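Local coordinates for aspartokinase 1, chloroplastic (Arabidopsis thaliana, PDB 2CDQ), which catalyses the ATP-dependent phosphorylation of L-aspartate to 4-phospho-L-aspartate, the first step of the aspartate-family pathway to lysine, threonine, methionine and isoleucine, at residues L150-F155 / V209-G214; T264-A269 / A477-F482; T333-K338 / I423-N428. One frame throughout, in Å; residues are numbered along the deposited sequence.

Contact 1: L150-F155 / V209-G214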
ATOM      1  N   LEU A 150       9.347 -40.279  11.159  1.00 59.03           N
ATOM      2  CA  LEU A 150       9.202 -41.501  10.390  1.00 58.40           C
ATOM      3  C   LEU A 150      10.121 -41.448   9.178  1.00 58.51           C
ATOM      4  O   LEU A 150      10.966 -42.325   8.980  1.00 58.52           O
ATOM      5  CB  LEU A 150       7.758 -41.674   9.947  1.00 57.90           C
ATOM      6  CG  LEU A 150       6.762 -42.105  11.011  1.00 57.59           C
ATOM      7  CD1 LEU A 150       5.359 -41.802  10.531  1.00 57.76           C
ATOM      8  CD2 LEU A 150       6.906 -43.578  11.332  1.00 57.67           C
ATOM      9  N   SER A 151       9.959 -40.390   8.390  1.00 58.56           N
ATOM     10  CA  SER A 151      10.687 -40.189   7.147  1.00 58.61           C
ATOM     11  C   SER A 151      12.185 -40.456   7.276  1.00 58.43           C
ATOM     12  O   SER A 151      12.724 -41.329   6.594  1.00 58.49           O
ATOM     13  CB  SER A 151      10.448 -38.769   6.654  1.00 58.64           C
ATOM     14  OG  SER A 151      11.178 -38.524   5.471  1.00 60.22           O
ATOM     15  N   THR A 152      12.848 -39.705   8.153  1.00 58.25           N
ATOM     16  CA  THR A 152      14.290 -39.845   8.360  1.00 57.93           C
ATOM     17  C   THR A 152      14.716 -41.255   8.782  1.00 57.91           C
ATOM     18  O   THR A 152      15.707 -41.775   8.265  1.00 58.04           O
ATOM     19  CB  THR A 152      14.838 -38.818   9.379  1.00 57.94           C
ATOM     20  OG1 THR A 152      13.963 -38.737  10.514  1.00 57.24           O
ATOM     21  CG2 THR A 152      14.958 -37.455   8.732  1.00 57.79           C
ATOM     22  N   ARG A 153      13.962 -41.861   9.703  1.00 57.61           N
ATOM     23  CA  ARG A 153      14.280 -43.197  10.236  1.00 57.25           C
ATOM     24  C   ARG A 153      14.222 -44.310   9.185  1.00 57.00           C
ATOM     25  O   ARG A 153      15.064 -45.211   9.180  1.00 56.92           O
ATOM     26  CB  ARG A 153      13.392 -43.538  11.433  1.00 57.17           C
ATOM     27  CG  ARG A 153      13.906 -42.971  12.737  1.00 57.36           C
ATOM     28  CD  ARG A 153      12.933 -43.193  13.887  1.00 57.52           C
ATOM     29  NE  ARG A 153      13.436 -42.607  15.127  1.00 58.06           N
ATOM     30  CZ  ARG A 153      13.395 -41.310  15.424  1.00 59.39           C
ATOM     31  NH1 ARG A 153      12.865 -40.432  14.581  1.00 60.42           N
ATOM     32  NH2 ARG A 153      13.883 -40.882  16.576  1.00 60.25           N
ATOM     33  N   ILE A 154      13.225 -44.242   8.306  1.00 56.73           N
ATOM     34  CA  ILE A 154      13.129 -45.168   7.186  1.00 56.42           C
ATOM     35  C   ILE A 154      14.363 -45.015   6.296  1.00 56.77           C
ATOM     36  O   ILE A 154      15.063 -45.993   6.021  1.00 56.85           O
ATOM     37  CB  ILE A 154      11.825 -44.966   6.376  1.00 56.08           C
ATOM     38  CG1 ILE A 154      10.628 -45.478   7.178  1.00 55.90           C
ATOM     39  CG2 ILE A 154      11.897 -45.684   5.048  1.00 55.05           C
ATOM     40  CD1 ILE A 154       9.273 -45.050   6.653  1.00 55.88           C
ATOM     41  N   PHE A 155      14.648 -43.783   5.884  1.00 56.96           N
ATOM     42  CA  PHE A 155      15.750 -43.539   4.962  1.00 57.27           C
ATOM     43  C   PHE A 155      17.107 -43.918   5.560  1.00 57.29           C
ATOM     44  O   PHE A 155      17.934 -44.538   4.882  1.00 57.42           O
ATOM     45  CB  PHE A 155      15.749 -42.090   4.473  1.00 57.30           C
ATOM     46  CG  PHE A 155      16.581 -41.867   3.246  1.00 57.88           C
ATOM     47  CD1 PHE A 155      16.152 -42.332   2.004  1.00 58.77           C
ATOM     48  CD2 PHE A 155      17.791 -41.193   3.325  1.00 58.50           C
ATOM     49  CE1 PHE A 155      16.922 -42.131   0.860  1.00 59.18           C
ATOM     50  CE2 PHE A 155      18.568 -40.981   2.185  1.00 59.09           C
ATOM     51  CZ  PHE A 155      18.133 -41.454   0.951  1.00 59.08           C
ATOM     52  N   VAL A 209      26.710 -40.646   7.321  1.00 66.47           N
ATOM     53  CA  VAL A 209      25.917 -39.601   6.659  1.00 65.37           C
ATOM     54  C   VAL A 209      24.717 -39.212   7.534  1.00 64.53           C
ATOM     55  O   VAL A 209      23.806 -40.024   7.740  1.00 64.09           O
ATOM     56  CB  VAL A 209      25.438 -40.036   5.245  1.00 65.41           C
ATOM     57  CG1 VAL A 209      24.688 -38.903   4.561  1.00 65.22           C
ATOM     58  CG2 VAL A 209      26.619 -40.491   4.381  1.00 65.38           C
ATOM     59  N   PRO A 210      24.725 -37.976   8.069  1.00 63.87           N
ATOM     60  CA  PRO A 210      23.633 -37.508   8.927  1.00 63.48           C
ATOM     61  C   PRO A 210      22.320 -37.318   8.156  1.00 63.09           C
ATOM     62  O   PRO A 210      22.312 -36.726   7.069  1.00 63.15           O
ATOM     63  CB  PRO A 210      24.152 -36.162   9.463  1.00 63.41           C
ATOM     64  CG  PRO A 210      25.627 -36.167   9.181  1.00 63.45           C
ATOM     65  CD  PRO A 210      25.765 -36.944   7.915  1.00 63.79           C
ATOM     66  N   ILE A 211      21.230 -37.842   8.716  1.00 62.50           N
ATOM     67  CA  ILE A 211      19.903 -37.705   8.131  1.00 61.88           C
ATOM     68  C   ILE A 211      19.023 -36.970   9.135  1.00 61.58           C
ATOM     69  O   ILE A 211      18.543 -37.569  10.097  1.00 61.58           O
ATOM     70  CB  ILE A 211      19.282 -39.087   7.776  1.00 61.84           C
ATOM     71  CG1 ILE A 211      20.299 -39.997   7.062  1.00 61.54           C
ATOM     72  CG2 ILE A 211      18.004 -38.922   6.948  1.00 61.87           C
ATOM     73  CD1 ILE A 211      20.800 -39.501   5.704  1.00 60.70           C
ATOM     74  N   VAL A 212      18.822 -35.671   8.903  1.00 61.20           N
ATOM     75  CA  VAL A 212      18.149 -34.794   9.870  1.00 60.87           C
ATOM     76  C   VAL A 212      16.703 -34.441   9.478  1.00 60.81           C
ATOM     77  O   VAL A 212      16.417 -34.128   8.315  1.00 60.79           O
ATOM     78  CB  VAL A 212      18.945 -33.478  10.099  1.00 60.73           C
ATOM     79  CG1 VAL A 212      18.530 -32.821  11.412  1.00 60.43           C
ATOM     80  CG2 VAL A 212      20.448 -33.745  10.106  1.00 60.94           C
ATOM     81  N   THR A 213      15.808 -34.498  10.468  1.00 60.66           N
ATOM     82  CA  THR A 213      14.421 -34.044  10.335  1.00 60.47           C
ATOM     83  C   THR A 213      14.408 -32.549  10.027  1.00 60.84           C
ATOM     84  O   THR A 213      15.212 -31.794  10.578  1.00 60.81           O
ATOM     85  CB  THR A 213      13.638 -34.264  11.633  1.00 60.27           C
ATOM     86  OG1 THR A 213      14.255 -33.515  12.683  1.00 59.09           O
ATOM     87  CG2 THR A 213      13.605 -35.737  12.013  1.00 60.07           C
ATOM     88  N   GLY A 214      13.481 -32.119   9.179  1.00 60.96           N
ATOM     89  CA  GLY A 214      13.587 -30.804   8.573  1.00 61.33           C
ATOM     90  C   GLY A 214      12.761 -29.697   9.190  1.00 61.70           C
ATOM     91  O   GLY A 214      13.167 -28.534   9.217  1.00 62.03           O
TER
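Thr152 and Phe155 of helix 137-161 pack onto Ile211 and Thr213 of strand 209-219, a helix-on-sheet layer of the amino acid kinase domain close to its substrate site. The short segments run nearly antiparallel, at 164°, and their axes approach to 7.8 Å, with Thr152 and Ile211 as the nearest CA pair. No hydrogen bond crosses between them; the contact is van der Waals packing, mostly of methyl groups. Thr152 CG2 lies anti to its own carbonyl carbon and reaches down to the strand backbone, 3.6 Å from Val212 C, while also meeting the branch methyl Ile211 CG2 at 3.8 Å. OG1, between backbone N and carbonyl carbon (chi1 44°), is hydrogen-bonded to Glu148 O one turn back in the helix and to Gln168 OE1 of the adjacent strand 166-169, so the buried hydroxyl has its polar partners outside strand 209-219. Glu148 is a substrate-binding residue, and Thr213 comes within about 4 Å of it, side chain to side chain. Thr213 OG1 accepts a hydrogen bond from Ala171 N, just past the end of strand 166-169.

One turn further along the helix, Phe155 CG stands anti to the backbone N (chi1 -163°), and the ring offers its edge to the end of Ile211. The two side chains cross at about a right angle, and the rest of the ring is packed among Leu63 of strand 59-63 and Met44, Val47 and Ile51 of helix 41-53. Ile211 therefore serves two helix residues with separate branches: CG2 for Thr152, and CD1, near the plane of the phenyl ring, for Phe155 CD2 at 4.2 Å. At the other end, Thr213 CG2 sits 3.4 Å from Thr152 OG1, the two side chains crossing at about a right angle.

Contact 2: T264-A269 / A477-F482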
ATOM      1  N   THR A 264       3.798 -25.758 -15.481  1.00 58.87           N
ATOM      2  CA  THR A 264       2.410 -26.195 -15.376  1.00 58.68           C
ATOM      3  C   THR A 264       1.484 -25.260 -16.149  1.00 58.36           C
ATOM      4  O   THR A 264       0.418 -25.667 -16.599  1.00 58.62           O
ATOM      5  CB  THR A 264       1.963 -26.207 -13.903  1.00 58.80           C
ATOM      6  OG1 THR A 264       2.915 -26.939 -13.122  1.00 58.99           O
ATOM      7  CG2 THR A 264       0.586 -26.846 -13.746  1.00 59.54           C
ATOM      8  N   ILE A 265       1.914 -24.012 -16.303  1.00 57.92           N
ATOM      9  CA  ILE A 265       1.112 -22.952 -16.903  1.00 57.45           C
ATOM     10  C   ILE A 265       1.473 -22.773 -18.377  1.00 57.38           C
ATOM     11  O   ILE A 265       0.591 -22.581 -19.227  1.00 57.23           O
ATOM     12  CB  ILE A 265       1.307 -21.632 -16.115  1.00 57.37           C
ATOM     13  CG1 ILE A 265       0.748 -21.788 -14.699  1.00 57.18           C
ATOM     14  CG2 ILE A 265       0.674 -20.442 -16.831  1.00 57.03           C
ATOM     15  CD1 ILE A 265       1.354 -20.861 -13.688  1.00 56.58           C
ATOM     16  N   TYR A 266       2.770 -22.842 -18.666  1.00 57.20           N
ATOM     17  CA  TYR A 266       3.287 -22.701 -20.024  1.00 57.27           C
ATOM     18  C   TYR A 266       4.540 -23.571 -20.176  1.00 57.53           C
ATOM     19  O   TYR A 266       5.520 -23.395 -19.444  1.00 57.71           O
ATOM     20  CB  TYR A 266       3.563 -21.220 -20.320  1.00 57.06           C
ATOM     21  CG  TYR A 266       4.069 -20.892 -21.716  1.00 56.45           C
ATOM     22  CD1 TYR A 266       5.121 -20.004 -21.890  1.00 56.66           C
ATOM     23  CD2 TYR A 266       3.491 -21.452 -22.856  1.00 55.87           C
ATOM     24  CE1 TYR A 266       5.592 -19.682 -23.160  1.00 56.57           C
ATOM     25  CE2 TYR A 266       3.962 -21.141 -24.137  1.00 55.01           C
ATOM     26  CZ  TYR A 266       5.015 -20.254 -24.278  1.00 55.50           C
ATOM     27  OH  TYR A 266       5.501 -19.926 -25.527  1.00 54.80           O
ATOM     28  N   LYS A 267       4.493 -24.516 -21.116  1.00 57.69           N
ATOM     29  CA  LYS A 267       5.530 -25.554 -21.263  1.00 57.99           C
ATOM     30  C   LYS A 267       6.949 -25.024 -21.490  1.00 57.78           C
ATOM     31  O   LYS A 267       7.929 -25.709 -21.183  1.00 57.96           O
ATOM     32  CB  LYS A 267       5.165 -26.536 -22.387  1.00 58.15           C
ATOM     33  CG  LYS A 267       4.071 -27.553 -22.033  1.00 59.55           C
ATOM     34  CD  LYS A 267       4.568 -28.650 -21.082  1.00 61.48           C
ATOM     35  CE  LYS A 267       3.436 -29.570 -20.630  1.00 61.89           C
ATOM     36  NZ  LYS A 267       3.052 -30.559 -21.673  1.00 62.18           N
ATOM     37  N   ARG A 268       7.046 -23.799 -22.004  1.00 57.36           N
ATOM     38  CA  ARG A 268       8.308 -23.228 -22.466  1.00 56.83           C
ATOM     39  C   ARG A 268       9.173 -22.599 -21.374  1.00 56.40           C
ATOM     40  O   ARG A 268      10.164 -21.929 -21.676  1.00 56.07           O
ATOM     41  CB  ARG A 268       8.031 -22.201 -23.558  1.00 56.92           C
ATOM     42  CG  ARG A 268       7.631 -22.803 -24.885  1.00 57.06           C
ATOM     43  CD  ARG A 268       8.755 -22.675 -25.883  1.00 58.30           C
ATOM     44  NE  ARG A 268       8.223 -22.477 -27.226  1.00 58.56           N
ATOM     45  CZ  ARG A 268       8.222 -23.405 -28.173  1.00 58.90           C
ATOM     46  NH1 ARG A 268       8.748 -24.600 -27.936  1.00 58.77           N
ATOM     47  NH2 ARG A 268       7.708 -23.131 -29.365  1.00 59.53           N
ATOM     48  N   ALA A 269       8.805 -22.816 -20.113  1.00 56.08           N
ATOM     49  CA  ALA A 269       9.609 -22.357 -18.981  1.00 55.92           C
ATOM     50  C   ALA A 269      11.072 -22.783 -19.144  1.00 55.90           C
ATOM     51  O   ALA A 269      11.348 -23.938 -19.450  1.00 56.24           O
ATOM     52  CB  ALA A 269       9.036 -22.896 -17.691  1.00 55.75           C
ATOM     53  N   ALA A 477       1.681 -14.995 -23.096  1.00 49.57           N
ATOM     54  CA  ALA A 477       1.993 -13.864 -23.968  1.00 49.31           C
ATOM     55  C   ALA A 477       3.237 -13.099 -23.485  1.00 49.21           C
ATOM     56  O   ALA A 477       4.151 -12.823 -24.269  1.00 48.98           O
ATOM     57  CB  ALA A 477       0.799 -12.941 -24.075  1.00 49.08           C
ATOM     58  N   LEU A 478       3.274 -12.782 -22.192  1.00 49.14           N
ATOM     59  CA  LEU A 478       4.399 -12.063 -21.607  1.00 49.30           C
ATOM     60  C   LEU A 478       5.708 -12.840 -21.770  1.00 49.70           C
ATOM     61  O   LEU A 478       6.744 -12.265 -22.118  1.00 49.80           O
ATOM     62  CB  LEU A 478       4.127 -11.729 -20.136  1.00 49.09           C
ATOM     63  CG  LEU A 478       3.119 -10.601 -19.852  1.00 48.76           C
ATOM     64  CD1 LEU A 478       2.842 -10.485 -18.367  1.00 47.38           C
ATOM     65  CD2 LEU A 478       3.574  -9.247 -20.409  1.00 47.68           C
ATOM     66  N   HIS A 479       5.646 -14.150 -21.543  1.00 49.92           N
ATOM     67  CA  HIS A 479       6.808 -15.016 -21.679  1.00 50.06           C
ATOM     68  C   HIS A 479       7.304 -15.038 -23.119  1.00 50.63           C
ATOM     69  O   HIS A 479       8.506 -14.974 -23.366  1.00 50.72           O
ATOM     70  CB  HIS A 479       6.466 -16.426 -21.213  1.00 49.83           C
ATOM     71  CG  HIS A 479       7.660 -17.302 -21.015  1.00 49.66           C
ATOM     72  ND1 HIS A 479       8.253 -17.994 -22.049  1.00 49.27           N
ATOM     73  CD2 HIS A 479       8.369 -17.604 -19.900  1.00 49.41           C
ATOM     74  CE1 HIS A 479       9.281 -18.682 -21.579  1.00 49.57           C
ATOM     75  NE2 HIS A 479       9.370 -18.465 -20.279  1.00 49.15           N
ATOM     76  N   LYS A 480       6.367 -15.119 -24.062  1.00 51.49           N
ATOM     77  CA  LYS A 480       6.686 -15.111 -25.493  1.00 52.36           C
ATOM     78  C   LYS A 480       7.448 -13.848 -25.896  1.00 52.87           C
ATOM     79  O   LYS A 480       8.391 -13.911 -26.688  1.00 53.11           O
ATOM     80  CB  LYS A 480       5.407 -15.232 -26.332  1.00 52.43           C
ATOM     81  CG  LYS A 480       4.848 -16.648 -26.477  1.00 52.73           C
ATOM     82  CD  LYS A 480       3.451 -16.606 -27.084  1.00 53.34           C
ATOM     83  CE  LYS A 480       2.842 -17.995 -27.221  1.00 53.91           C
ATOM     84  NZ  LYS A 480       1.360 -17.921 -27.416  1.00 53.98           N
ATOM     85  N   SER A 481       7.036 -12.714 -25.328  1.00 53.29           N
ATOM     86  CA  SER A 481       7.589 -11.406 -25.663  1.00 53.63           C
ATOM     87  C   SER A 481       8.970 -11.154 -25.047  1.00 53.86           C
ATOM     88  O   SER A 481       9.792 -10.447 -25.626  1.00 53.87           O
ATOM     89  CB  SER A 481       6.607 -10.315 -25.222  1.00 53.67           C
ATOM     90  OG  SER A 481       6.968  -9.035 -25.714  1.00 54.17           O
ATOM     91  N   PHE A 482       9.215 -11.738 -23.876  1.00 54.25           N
ATOM     92  CA  PHE A 482      10.410 -11.434 -23.092  1.00 54.54           C
ATOM     93  C   PHE A 482      11.513 -12.476 -23.195  1.00 55.11           C
ATOM     94  O   PHE A 482      12.692 -12.135 -23.131  1.00 55.14           O
ATOM     95  CB  PHE A 482      10.044 -11.232 -21.618  1.00 54.33           C
ATOM     96  CG  PHE A 482       9.597  -9.833 -21.287  1.00 54.05           C
ATOM     97  CD1 PHE A 482       8.242  -9.537 -21.137  1.00 53.99           C
ATOM     98  CD2 PHE A 482      10.529  -8.810 -21.122  1.00 53.29           C
ATOM     99  CE1 PHE A 482       7.820  -8.242 -20.830  1.00 53.23           C
ATOM    100  CE2 PHE A 482      10.118  -7.516 -20.820  1.00 53.01           C
ATOM    101  CZ  PHE A 482       8.757  -7.232 -20.671  1.00 52.82           C
TER
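Tyr266 opens a type I beta turn that runs to Ala269, and this turn rests against helix 468-483, with Ala269 and His479 as the nearest CA pair at 8.3 Å. The centre is an offset edge-to-face (T-shaped) pair: the edge of the Tyr266 ring is directed at the face of His479, with planes at 78° and centroids 5.2 Å apart. In both residues CG stands anti to the backbone N, and Tyr266 CE1 comes to 3.3 Å from His479 ND1. Arg268 CB lies over one face of the tyrosine ring, offset toward its rim. The imidazole also meets the turn backbone, His479 CE1 lying 3.4 Å from Arg268 O. Tyr266 OH touches the extended Lys480 chain at CG, 3.5 Å away, the side chains crossing at about a right angle.

The polar ends are bound outside: Glu484 OE1 forms a salt bridge with Arg268 NE, and its OE2 is hydrogen-bonded to Tyr266 OH and His479 ND1, while His479 NE2 is hydrogen-bonded to Thr260 OG1. With both ring nitrogens engaged, the imidazole's rotation is probably fixed; the carboxylate could favour a proton on ND1, though the salt bridge to Arg268 would offset its charge.

Contact 3: T333-K338 / I423-N428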
ATOM      1  N   THR A 333      13.737 -11.575 -15.379  1.00 48.78           N
ATOM      2  CA  THR A 333      14.246 -12.789 -14.744  1.00 48.55           C
ATOM      3  C   THR A 333      13.231 -13.935 -14.792  1.00 48.54           C
ATOM      4  O   THR A 333      13.551 -15.042 -15.237  1.00 48.57           O
ATOM      5  CB  THR A 333      14.673 -12.535 -13.294  1.00 48.33           C
ATOM      6  OG1 THR A 333      15.412 -11.310 -13.215  1.00 48.96           O
ATOM      7  CG2 THR A 333      15.534 -13.672 -12.794  1.00 48.02           C
ATOM      8  N   SER A 334      12.013 -13.660 -14.329  1.00 48.31           N
ATOM      9  CA  SER A 334      10.944 -14.651 -14.293  1.00 48.03           C
ATOM     10  C   SER A 334       9.581 -13.970 -14.167  1.00 47.96           C
ATOM     11  O   SER A 334       9.499 -12.803 -13.786  1.00 48.02           O
ATOM     12  CB  SER A 334      11.158 -15.619 -13.129  1.00 47.88           C
ATOM     13  OG  SER A 334      10.104 -16.565 -13.037  1.00 48.21           O
ATOM     14  N   ILE A 335       8.528 -14.715 -14.505  1.00 47.87           N
ATOM     15  CA  ILE A 335       7.141 -14.273 -14.403  1.00 47.75           C
ATOM     16  C   ILE A 335       6.445 -15.172 -13.389  1.00 48.41           C
ATOM     17  O   ILE A 335       6.536 -16.400 -13.490  1.00 48.87           O
ATOM     18  CB  ILE A 335       6.431 -14.394 -15.763  1.00 47.28           C
ATOM     19  CG1 ILE A 335       7.092 -13.458 -16.785  1.00 46.91           C
ATOM     20  CG2 ILE A 335       4.936 -14.100 -15.623  1.00 47.19           C
ATOM     21  CD1 ILE A 335       6.883 -13.850 -18.241  1.00 43.68           C
ATOM     22  N   VAL A 336       5.759 -14.574 -12.417  1.00 48.85           N
ATOM     23  CA  VAL A 336       5.086 -15.344 -11.368  1.00 49.61           C
ATOM     24  C   VAL A 336       3.572 -15.166 -11.423  1.00 50.16           C
ATOM     25  O   VAL A 336       3.082 -14.062 -11.649  1.00 50.35           O
ATOM     26  CB  VAL A 336       5.604 -14.966  -9.949  1.00 49.58           C
ATOM     27  CG1 VAL A 336       4.898 -15.775  -8.869  1.00 49.44           C
ATOM     28  CG2 VAL A 336       7.094 -15.190  -9.851  1.00 49.77           C
ATOM     29  N   LEU A 337       2.839 -16.257 -11.213  1.00 50.98           N
ATOM     30  CA  LEU A 337       1.380 -16.200 -11.138  1.00 51.74           C
ATOM     31  C   LEU A 337       0.821 -16.611  -9.770  1.00 52.34           C
ATOM     32  O   LEU A 337       1.247 -17.602  -9.183  1.00 52.37           O
ATOM     33  CB  LEU A 337       0.748 -17.050 -12.239  1.00 51.61           C
ATOM     34  CG  LEU A 337      -0.776 -16.978 -12.348  1.00 51.77           C
ATOM     35  CD1 LEU A 337      -1.213 -15.613 -12.852  1.00 51.83           C
ATOM     36  CD2 LEU A 337      -1.294 -18.079 -13.256  1.00 52.07           C
ATOM     37  N   LYS A 338      -0.123 -15.817  -9.275  1.00 53.22           N
ATOM     38  CA  LYS A 338      -0.905 -16.151  -8.098  1.00 54.01           C
ATOM     39  C   LYS A 338      -2.338 -16.302  -8.569  1.00 55.00           C
ATOM     40  O   LYS A 338      -2.954 -15.329  -9.007  1.00 55.24           O
ATOM     41  CB  LYS A 338      -0.822 -15.047  -7.044  1.00 53.60           C
ATOM     42  CG  LYS A 338       0.484 -14.997  -6.289  1.00 53.28           C
ATOM     43  CD  LYS A 338       0.573 -13.744  -5.437  1.00 53.02           C
ATOM     44  CE  LYS A 338       1.978 -13.539  -4.881  1.00 52.63           C
ATOM     45  NZ  LYS A 338       2.114 -12.247  -4.144  1.00 52.21           N
ATOM     46  N   ILE A 423      -0.144 -11.227 -11.606  1.00 50.83           N
ATOM     47  CA  ILE A 423       1.063 -11.510 -12.383  1.00 50.60           C
ATOM     48  C   ILE A 423       2.183 -10.655 -11.805  1.00 51.09           C
ATOM     49  O   ILE A 423       2.072  -9.432 -11.743  1.00 51.13           O
ATOM     50  CB  ILE A 423       0.880 -11.217 -13.903  1.00 50.51           C
ATOM     51  CG1 ILE A 423      -0.140 -12.179 -14.514  1.00 49.67           C
ATOM     52  CG2 ILE A 423       2.221 -11.298 -14.659  1.00 49.05           C
ATOM     53  CD1 ILE A 423      -0.739 -11.683 -15.812  1.00 48.41           C
ATOM     54  N   SER A 424       3.246 -11.303 -11.353  1.00 51.69           N
ATOM     55  CA  SER A 424       4.413 -10.587 -10.856  1.00 52.39           C
ATOM     56  C   SER A 424       5.537 -10.646 -11.876  1.00 52.53           C
ATOM     57  O   SER A 424       5.914 -11.725 -12.329  1.00 52.74           O
ATOM     58  CB  SER A 424       4.883 -11.162  -9.518  1.00 52.42           C
ATOM     59  OG  SER A 424       4.169 -10.597  -8.432  1.00 53.59           O
ATOM     60  N   LEU A 425       6.055  -9.478 -12.243  1.00 52.66           N
ATOM     61  CA  LEU A 425       7.242  -9.388 -13.079  1.00 52.81           C
ATOM     62  C   LEU A 425       8.486  -9.186 -12.222  1.00 52.75           C
ATOM     63  O   LEU A 425       8.612  -8.179 -11.520  1.00 53.06           O
ATOM     64  CB  LEU A 425       7.097  -8.247 -14.085  1.00 52.90           C
ATOM     65  CG  LEU A 425       6.647  -8.537 -15.522  1.00 53.58           C
ATOM     66  CD1 LEU A 425       5.774  -9.787 -15.656  1.00 53.23           C
ATOM     67  CD2 LEU A 425       5.958  -7.306 -16.116  1.00 53.42           C
ATOM     68  N   ILE A 426       9.390 -10.159 -12.272  1.00 52.48           N
ATOM     69  CA  ILE A 426      10.658 -10.098 -11.552  1.00 52.12           C
ATOM     70  C   ILE A 426      11.763  -9.828 -12.566  1.00 52.36           C
ATOM     71  O   ILE A 426      12.074 -10.685 -13.400  1.00 52.67           O
ATOM     72  CB  ILE A 426      10.969 -11.427 -10.812  1.00 51.99           C
ATOM     73  CG1 ILE A 426       9.701 -12.033 -10.166  1.00 51.36           C
ATOM     74  CG2 ILE A 426      12.117 -11.241  -9.824  1.00 51.39           C
ATOM     75  CD1 ILE A 426       9.096 -11.245  -9.012  1.00 50.21           C
ATOM     76  N   GLY A 427      12.354  -8.638 -12.504  1.00 52.22           N
ATOM     77  CA  GLY A 427      13.363  -8.260 -13.486  1.00 51.99           C
ATOM     78  C   GLY A 427      14.505  -7.393 -12.985  1.00 51.93           C
ATOM     79  O   GLY A 427      14.763  -7.284 -11.779  1.00 51.85           O
ATOM     80  N   ASN A 428      15.197  -6.787 -13.943  1.00 51.59           N
ATOM     81  CA  ASN A 428      16.323  -5.929 -13.668  1.00 51.32           C
ATOM     82  C   ASN A 428      15.834  -4.507 -13.505  1.00 51.31           C
ATOM     83  O   ASN A 428      15.360  -3.884 -14.451  1.00 51.09           O
ATOM     84  CB  ASN A 428      17.346  -6.026 -14.804  1.00 51.33           C
ATOM     85  CG  ASN A 428      18.581  -5.171 -14.568  1.00 50.28           C
ATOM     86  OD1 ASN A 428      18.655  -4.385 -13.618  1.00 48.82           O
ATOM     87  ND2 ASN A 428      19.561  -5.323 -15.445  1.00 49.81           N
TER
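Thr333-Lys338 and Ile423-Asn428 are neighbouring antiparallel strands. Val336 and Ser424 form a hydrogen-bonded pair that exchanges two nearly straight bonds, Val336 N to Ser424 O at 2.9 Å and Ser424 N to Val336 O at 2.8 Å. At the other end, Ile426 O accepts two donors in its carbonyl plane, Thr333 N at 2.7 Å and Ser334 N at 3.1 Å, while Ile426 N returns a bond to Ser334 O: two residues opposite one, a classic beta bulge.

Apolar contacts occupy both faces. On one, Ile335 lies side by side with Ile423, CG2 to CG2 at 4.0 Å, and with Leu425, while Leu337 CD1 reaches Ile423 CG1; helix 468-483 packs over this side. On the other, Val336 CG2 meets Ile426 CG1 at 4.1 Å, and Leu283 of helix 277-287 touches both residues.

The polar ends find partners outside the two strands: Ser424 OG pairs with Ser463 OG, and Lys338 NZ with Asp373, an allosteric lysine-binding residue, and Glu379 of the second subunit. Strands 420-427, 452-455 and 461-467 with helices 432-446 and 468-483 give the ferredoxin-like sandwich of an ACT domain, with 332-339, from earlier in the chain, at one edge.

Overall arrangement
Contacts 1 and 3 are buried, whereas contact 2 lies at the surface. Contact 1 belongs to the catalytic amino acid kinase domain, its centre about 35 Å from that of contact 3 and across the chain's centre from it. Contacts 2 and 3 share a neighbourhood, with centres about 11 Å apart: helix 468-483 lies on the sheet of contact 3 through Leu478 against Ile423, and meets the kinase-domain loop 264-269 in contact 2. Along the chain, contact 3 is nested inside the loop that contact 2 closes. Chemistry follows place: methyl packing between helix and strand in contact 1, aromatic rings within a polar rim in contact 2, and backbone hydrogen bonding in contact 3.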